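Local coordinates for protein beta-galactosidase (Bacillus circulans, PDB 4MAD) that probably hydrolyses terminal non-reducing beta-D-galactose residues from beta-D-galactosides, as a glycoside hydrolase of family 35, at residues Q409-Q414 and L441-T446; T401-Y406 and E447-L452. All blocks are in the same frame, centred on the assembly; numbering follows the deposited sequence.

Contact 1 (Q409-Q414 and L441-T446); sequences QALTVQ and LVVELT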
# COMPACT_ATOMS: atom_id res chain seq x y z
N GLN A 409 -37.60 -9.27 7.92
CA GLN A 409 -36.50 -10.14 8.27
C GLN A 409 -35.24 -9.37 8.62
O GLN A 409 -35.04 -8.32 8.14
CB GLN A 409 -36.15 -11.05 7.11
CG GLN A 409 -37.26 -11.94 6.71
CD GLN A 409 -37.48 -13.05 7.70
OE1 GLN A 409 -36.57 -13.50 8.28
NE2 GLN A 409 -38.70 -13.47 7.86
N ALA A 410 -34.40 -9.95 9.44
CA ALA A 410 -33.10 -9.43 9.67
C ALA A 410 -32.16 -10.07 8.70
O ALA A 410 -32.04 -11.26 8.66
CB ALA A 410 -32.66 -9.71 11.02
N LEU A 411 -31.52 -9.25 7.90
CA LEU A 411 -30.54 -9.73 6.96
C LEU A 411 -29.19 -9.65 7.60
O LEU A 411 -28.82 -8.64 8.08
CB LEU A 411 -30.52 -8.86 5.74
CG LEU A 411 -29.69 -9.41 4.58
CD1 LEU A 411 -30.47 -9.29 3.37
CD2 LEU A 411 -28.48 -8.66 4.42
N THR A 412 -28.46 -10.73 7.62
CA THR A 412 -27.12 -10.70 8.16
C THR A 412 -26.13 -11.13 7.11
O THR A 412 -26.34 -12.11 6.45
CB THR A 412 -26.98 -11.60 9.39
OG1 THR A 412 -27.90 -11.16 10.39
CG2 THR A 412 -25.57 -11.56 9.93
N VAL A 413 -25.07 -10.36 6.98
CA VAL A 413 -23.98 -10.74 6.14
C VAL A 413 -22.85 -11.29 6.99
O VAL A 413 -22.32 -10.60 7.81
CB VAL A 413 -23.43 -9.57 5.33
CG1 VAL A 413 -22.40 -10.03 4.43
CG2 VAL A 413 -24.48 -8.90 4.55
N GLN A 414 -22.52 -12.53 6.74
CA GLN A 414 -21.59 -13.27 7.53
C GLN A 414 -20.38 -13.73 6.75
O GLN A 414 -20.44 -14.73 6.11
CB GLN A 414 -22.31 -14.53 8.07
CG GLN A 414 -21.54 -15.42 8.95
CD GLN A 414 -22.40 -16.56 9.52
OE1 GLN A 414 -23.51 -16.36 9.82
NE2 GLN A 414 -21.85 -17.71 9.68
N LEU A 441 -29.07 -5.77 8.72
CA LEU A 441 -30.08 -4.77 8.36
C LEU A 441 -31.47 -5.35 8.45
O LEU A 441 -31.62 -6.49 8.25
CB LEU A 441 -29.93 -4.36 6.92
CG LEU A 441 -28.81 -3.45 6.54
CD1 LEU A 441 -28.77 -3.26 5.10
CD2 LEU A 441 -28.92 -2.16 7.23
N VAL A 442 -32.48 -4.54 8.63
CA VAL A 442 -33.84 -5.02 8.56
C VAL A 442 -34.40 -4.81 7.16
O VAL A 442 -34.39 -3.76 6.65
CB VAL A 442 -34.75 -4.34 9.59
CG1 VAL A 442 -36.14 -4.72 9.45
CG2 VAL A 442 -34.26 -4.56 10.95
N VAL A 443 -34.88 -5.86 6.54
CA VAL A 443 -35.53 -5.75 5.26
C VAL A 443 -36.96 -6.20 5.33
O VAL A 443 -37.31 -6.91 6.22
CB VAL A 443 -34.85 -6.56 4.23
CG1 VAL A 443 -33.45 -6.08 4.07
CG2 VAL A 443 -34.89 -7.96 4.59
N GLU A 444 -37.79 -5.72 4.42
CA GLU A 444 -39.16 -6.14 4.33
C GLU A 444 -39.43 -6.76 2.99
O GLU A 444 -39.47 -6.07 2.01
CB GLU A 444 -40.06 -4.95 4.46
CG GLU A 444 -39.82 -4.18 5.67
CD GLU A 444 -40.47 -4.82 6.83
OE1 GLU A 444 -41.04 -5.87 6.63
OE2 GLU A 444 -40.43 -4.27 7.93
N LEU A 445 -39.62 -8.06 2.96
CA LEU A 445 -39.79 -8.77 1.73
C LEU A 445 -41.24 -9.11 1.53
O LEU A 445 -41.69 -10.13 1.95
CB LEU A 445 -38.99 -10.03 1.79
CG LEU A 445 -37.56 -9.69 2.10
CD1 LEU A 445 -36.79 -10.86 2.41
CD2 LEU A 445 -37.00 -9.01 0.94
N THR A 446 -41.96 -8.21 0.89
CA THR A 446 -43.37 -8.41 0.74
C THR A 446 -43.79 -8.90 -0.61
O THR A 446 -44.90 -9.27 -0.77
CB THR A 446 -44.09 -7.16 0.98
OG1 THR A 446 -43.53 -6.18 0.14
CG2 THR A 446 -43.89 -6.74 2.38
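The flat groups that meet here are backbone peptides, joined carbonyl to N-H across two antiparallel strands of the first all-beta domain; the carboxamide of Q409 is led away from L441-T446 and gives NE2 to the backbone O of Y406. Strand 440-445 is an outermost strand of its four-stranded sheet, and 409-417 is its neighbour.

The pairing is a worked example of antiparallel alternation. Q409 with V443 and L411 with L441 are hydrogen-bonded pairs, and between them A410 and V442 form a non-hydrogen-bonded pair with CA atoms 4.6 Å apart. Q409 N reaches V443 O at 2.9 Å, almost straight at 173°, and V443 N returns a bond to Q409 O. L411 N meets L441 O at 2.8 Å, nearly along the C=O axis. The reciprocal bond from L441 N comes to L411 O within the carbonyl plane, the C=O...N angle closing to 154°.

A410 and V442 share one face of the sheet; Q409, L411, L441 and V443 share the other, where L411 packs on L480 and L452. On this face L411 CB lies 4.4 Å from V443 CG1. The second methyl of V443, CG2, takes the crowded position between N and carbonyl carbon and lies 3.6 Å from Q409 O.

Contact 2 (T401-Y406 and E447-L452); sequences TIKGAY and EEESKL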
# COMPACT_ATOMS: atom_id res chain seq x y z
N THR A 401 -31.94 -14.34 -5.92
CA THR A 401 -33.36 -14.16 -5.85
C THR A 401 -33.98 -14.93 -4.70
O THR A 401 -33.80 -16.08 -4.57
CB THR A 401 -34.07 -14.57 -7.15
OG1 THR A 401 -33.45 -13.97 -8.29
CG2 THR A 401 -35.50 -14.14 -7.10
N ILE A 402 -34.71 -14.26 -3.88
CA ILE A 402 -35.42 -14.87 -2.79
C ILE A 402 -36.86 -15.16 -3.24
O ILE A 402 -37.53 -14.34 -3.71
CB ILE A 402 -35.47 -13.96 -1.59
CG1 ILE A 402 -34.07 -13.62 -1.10
CG2 ILE A 402 -36.20 -14.59 -0.50
CD1 ILE A 402 -33.96 -12.28 -0.54
N LYS A 403 -37.30 -16.38 -3.06
CA LYS A 403 -38.63 -16.72 -3.47
C LYS A 403 -39.59 -16.88 -2.30
O LYS A 403 -39.40 -17.69 -1.48
CB LYS A 403 -38.60 -17.98 -4.26
CG LYS A 403 -37.52 -17.91 -5.20
CD LYS A 403 -37.89 -18.30 -6.52
CE LYS A 403 -36.70 -18.11 -7.37
NZ LYS A 403 -37.02 -18.59 -8.68
N GLY A 404 -40.65 -16.11 -2.33
CA GLY A 404 -41.62 -16.10 -1.28
C GLY A 404 -41.58 -14.82 -0.52
O GLY A 404 -40.58 -14.20 -0.44
N ALA A 405 -42.72 -14.46 0.04
CA ALA A 405 -42.83 -13.26 0.78
C ALA A 405 -42.50 -13.59 2.22
O ALA A 405 -43.32 -14.06 2.94
CB ALA A 405 -44.19 -12.73 0.69
N TYR A 406 -41.26 -13.34 2.60
CA TYR A 406 -40.79 -13.57 3.94
C TYR A 406 -41.29 -12.56 4.97
O TYR A 406 -41.24 -12.82 6.13
CB TYR A 406 -39.28 -13.62 3.99
CG TYR A 406 -38.61 -14.82 3.37
CD1 TYR A 406 -37.44 -15.29 3.88
CD2 TYR A 406 -39.15 -15.49 2.34
CE1 TYR A 406 -36.82 -16.34 3.35
CE2 TYR A 406 -38.54 -16.57 1.82
CZ TYR A 406 -37.37 -17.00 2.32
OH TYR A 406 -36.69 -18.05 1.81
N GLU A 447 -42.91 -8.87 -1.58
CA GLU A 447 -43.26 -9.36 -2.88
C GLU A 447 -43.11 -10.85 -3.01
O GLU A 447 -42.52 -11.45 -2.19
CB GLU A 447 -42.52 -8.60 -3.99
CG GLU A 447 -42.79 -7.08 -4.01
CD GLU A 447 -44.02 -6.62 -4.83
OE1 GLU A 447 -44.29 -7.14 -5.91
OE2 GLU A 447 -44.70 -5.68 -4.40
N GLU A 448 -43.65 -11.44 -4.06
CA GLU A 448 -43.51 -12.86 -4.31
C GLU A 448 -42.08 -13.28 -4.53
O GLU A 448 -41.70 -14.36 -4.21
CB GLU A 448 -44.30 -13.28 -5.54
CG GLU A 448 -45.77 -13.27 -5.35
CD GLU A 448 -46.18 -14.04 -4.13
OE1 GLU A 448 -46.03 -15.27 -4.12
OE2 GLU A 448 -46.64 -13.42 -3.17
N GLU A 449 -41.30 -12.45 -5.21
CA GLU A 449 -39.87 -12.65 -5.36
C GLU A 449 -39.14 -11.36 -5.00
O GLU A 449 -39.65 -10.30 -5.19
CB GLU A 449 -39.52 -13.08 -6.76
CG GLU A 449 -40.24 -14.28 -7.16
CD GLU A 449 -39.68 -15.01 -8.36
OE1 GLU A 449 -38.74 -14.57 -8.99
OE2 GLU A 449 -40.20 -16.06 -8.67
N SER A 450 -37.93 -11.50 -4.47
CA SER A 450 -37.11 -10.35 -4.19
C SER A 450 -35.69 -10.50 -4.73
O SER A 450 -35.04 -11.42 -4.35
CB SER A 450 -37.09 -10.17 -2.71
OG SER A 450 -38.33 -9.80 -2.24
N LYS A 451 -35.24 -9.60 -5.56
CA LYS A 451 -33.88 -9.63 -6.05
C LYS A 451 -32.98 -8.86 -5.08
O LYS A 451 -33.10 -7.67 -4.92
CB LYS A 451 -33.81 -9.05 -7.46
CG LYS A 451 -32.47 -9.07 -8.07
CD LYS A 451 -32.41 -8.17 -9.28
CE LYS A 451 -31.29 -8.52 -10.19
NZ LYS A 451 -31.32 -7.85 -11.49
N LEU A 452 -32.08 -9.60 -4.46
CA LEU A 452 -31.15 -9.08 -3.49
C LEU A 452 -29.81 -8.86 -4.18
O LEU A 452 -29.34 -9.71 -4.87
CB LEU A 452 -31.02 -10.04 -2.34
CG LEU A 452 -29.95 -9.71 -1.33
CD1 LEU A 452 -30.25 -8.46 -0.64
CD2 LEU A 452 -29.74 -10.82 -0.38
O HOH W 1 -39.92 -12.03 -1.75
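Backbone bonds come first in this side-by-side antiparallel pairing of strands 395-403 and 449-457, two inner strands of a six-stranded sheet of the first all-beta domain. I402 and S450 form the hydrogen-bonded pair: I402 N points at S450 O over 2.9 Å, practically straight at 175°, and S450 N answers to I402 O. On either side of them, T401 with K451 and K403 with E449 are non-hydrogen-bonded pairs. Past the strand end a further bond runs from G404 N to E448 O (2.8 Å), its donor standing 29° out of the carbonyl plane. G404 adopts phi 110°, where a CB would press on the carbonyl O of K403.

One water extends the polar pairing into the turn. It donates to G404 O at 2.6 Å and to E447 O at 2.7 Å, and accepts from S450 OG at 2.8 Å, so three bonds grip it between the two segments.

Apolar contacts gather on the I402 face. The CD1 tip of I402 crosses L452 obliquely, 4.1 Å from its CB, while CG2 sits over one face of the Y406 ring, displaced from the ring centre. L480 and L485 cover the same isoleucine.

Charged chains occupy the exposed, opposite face. K403, bent at its second torsion, lies alongside E449 and points the same way, with NZ 4.1 Å from OE2, too far for a salt bridge; T401 CG2 crosses the glutamate near OE1. Main-chain bonds thus fix the register within the sheet; the I402-S450 face is apolar apart from the serine hydroxyl, which is satisfied by water, and the K403-E449 face carries the charges, whose attraction is probably weakened by solvent.

How the contacts relate
From the N terminus, the chain runs through 401-406 at the end of strand 395-403, then passes from the six-stranded sheet to the four-stranded one, where 409-414 follows. After the intervening strands it returns through 441-446, so that contact 1 closes the inner loop, and 447-452 carries it back to the first sheet, where contact 2 closes the outer one. Contact 1 is thus nested inside contact 2, without crossing. The centres of the two contacts lie about 12 Å apart, and L445 joins them: its CD2 is 3.5 Å from S450 OG, and its CD1 packs on Y406 CB. Each contact pairs strands within its own sheet; two short connections and L445 bring the sheets together here.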